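Local coordinates for hypothetical protein (Staphylococcus aureus subsp. aureus Mu50, PDB 4PEO), which is very probably an essential cysteine protease that removes the first nine residues of ribosomal protein bL27 and also trims capsid and scaffold proteins of bacteriophage 80alpha, at residues Val17-His22 with Ala37-Phe42. Coordinates in Å, arbitrary orientation, origin at the centre of the assembly. Numbering follows the deposited sequence.
Sequences VIMDGH and ASAVLF
This is a helix-on-sheet packing contact in the alpha+beta fold of a Prp-family cysteine protease, joining the end of central strand 14-20 to the first turns of helix 36-51, next to the active site. Residues 17-20 are extended and residues 37-42 regularly helical; their axes run roughly antiparallel, at 149°, and approach to 10.8 Å. In register, Met19 faces Leu41 (CA-CA 8.3 Å) and His22 faces Ser38 (CA-CA 6.5 Å). The strand pairs with 2-8 and 67-70, and its Val17 and Met19 point toward the helix while Ile18 points away. Met19, with chi1 and chi2 both t and chi3 m, spans the gap and brings its CE within 3.9 Å of Leu41 CD2 and 4.0 Å of Ala37 CB, the small alanine leaving room for the methyl. Leu41 (t, m) also receives Val17, CG1 to CD2 at 4.1 Å, and Met86 of helix 77-96 touches both residues. After the strand, Gly21 turns the chain at phi 98°, where a side chain would clash with the preceding carbonyl. His22, the probable proton donor of catalysis, follows with chi1 p. Cys34, the probable nucleophile, lies in the unmodelled segment 23-34 between His22 and the helix, and the contact places His22 beside the start of that helix. Phe42 (chi1 m) meets the imidazole obliquely, with planes at 70° and centroids 5.9 Å apart, and His22 CD2 lies 3.8 Å from Phe42 CZ. One turn earlier, Ser38 OG sits 3.5 Å from His22 CB.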
# COMPACT_ATOMS: atom_id res chain seq x y z
N VAL B 17 -12.51 -4.69 6.48
CA VAL B 17 -12.50 -3.83 5.31
C VAL B 17 -13.21 -4.66 4.26
O VAL B 17 -12.82 -5.82 4.05
CB VAL B 17 -11.07 -3.44 4.85
CG1 VAL B 17 -11.11 -2.68 3.52
CG2 VAL B 17 -10.36 -2.58 5.90
N ILE B 18 -14.25 -4.11 3.61
CA ILE B 18 -14.94 -4.85 2.54
C ILE B 18 -14.93 -3.99 1.29
O ILE B 18 -15.48 -2.89 1.32
CB ILE B 18 -16.38 -5.27 2.91
CG1 ILE B 18 -16.40 -5.99 4.28
CG2 ILE B 18 -16.99 -6.12 1.78
CD1 ILE B 18 -17.79 -6.42 4.80
N MET B 19 -14.34 -4.51 0.19
CA MET B 19 -14.35 -3.80 -1.08
C MET B 19 -15.30 -4.49 -2.04
O MET B 19 -15.27 -5.72 -2.18
CB MET B 19 -12.93 -3.74 -1.71
CG MET B 19 -12.88 -3.02 -3.07
SD MET B 19 -11.18 -2.78 -3.76
CE MET B 19 -10.66 -1.55 -2.76
N ASP B 20 -16.14 -3.70 -2.72
CA ASP B 20 -17.05 -4.25 -3.72
C ASP B 20 -17.14 -3.32 -4.91
O ASP B 20 -16.96 -2.11 -4.75
CB ASP B 20 -18.42 -4.58 -3.11
CG ASP B 20 -19.32 -5.36 -4.07
OD1 ASP B 20 -18.85 -6.40 -4.62
OD2 ASP B 20 -20.45 -4.91 -4.32
N GLY B 21 -17.36 -3.89 -6.10
CA GLY B 21 -17.45 -3.14 -7.35
C GLY B 21 -16.16 -3.13 -8.16
O GLY B 21 -16.15 -2.63 -9.28
N HIS B 22 -15.07 -3.67 -7.59
CA HIS B 22 -13.76 -3.73 -8.25
C HIS B 22 -13.72 -4.76 -9.39
O HIS B 22 -14.46 -5.74 -9.37
CB HIS B 22 -12.65 -4.03 -7.22
CG HIS B 22 -12.88 -5.28 -6.43
ND1 HIS B 22 -13.84 -5.34 -5.44
CD2 HIS B 22 -12.29 -6.49 -6.54
CE1 HIS B 22 -13.80 -6.57 -4.97
NE2 HIS B 22 -12.88 -7.31 -5.60
N ALA B 37 -7.26 1.12 -6.89
CA ALA B 37 -7.92 0.58 -5.69
C ALA B 37 -7.62 -0.90 -5.49
O ALA B 37 -7.26 -1.29 -4.37
CB ALA B 37 -9.42 0.81 -5.77
N SER B 38 -7.74 -1.71 -6.57
CA SER B 38 -7.49 -3.16 -6.53
C SER B 38 -6.04 -3.48 -6.17
O SER B 38 -5.81 -4.33 -5.31
CB SER B 38 -7.88 -3.82 -7.84
OG SER B 38 -9.28 -3.70 -8.05
N ALA B 39 -5.08 -2.79 -6.79
CA ALA B 39 -3.65 -2.99 -6.54
C ALA B 39 -3.31 -2.70 -5.09
O ALA B 39 -2.55 -3.44 -4.48
CB ALA B 39 -2.82 -2.12 -7.47
N VAL B 40 -3.88 -1.62 -4.53
CA VAL B 40 -3.64 -1.21 -3.14
C VAL B 40 -4.22 -2.27 -2.19
O VAL B 40 -3.54 -2.69 -1.25
CB VAL B 40 -4.22 0.21 -2.86
CG1 VAL B 40 -4.22 0.51 -1.36
CG2 VAL B 40 -3.43 1.27 -3.61
N LEU B 41 -5.43 -2.72 -2.42
CA LEU B 41 -6.04 -3.71 -1.56
C LEU B 41 -5.34 -5.07 -1.61
O LEU B 41 -4.92 -5.57 -0.60
CB LEU B 41 -7.51 -3.82 -1.87
CG LEU B 41 -8.47 -4.61 -0.99
CD1 LEU B 41 -8.06 -5.99 -0.61
CD2 LEU B 41 -9.16 -3.80 0.08
N PHE B 42 -5.23 -5.65 -2.81
CA PHE B 42 -4.59 -6.97 -2.93
C PHE B 42 -3.13 -6.95 -2.48
O PHE B 42 -2.70 -7.86 -1.79
CB PHE B 42 -4.76 -7.56 -4.33
CG PHE B 42 -6.20 -7.68 -4.80
CD1 PHE B 42 -7.19 -8.14 -3.93
CD2 PHE B 42 -6.55 -7.38 -6.10
CE1 PHE B 42 -8.52 -8.24 -4.36
CE2 PHE B 42 -7.88 -7.48 -6.53
CZ PHE B 42 -8.86 -7.90 -5.65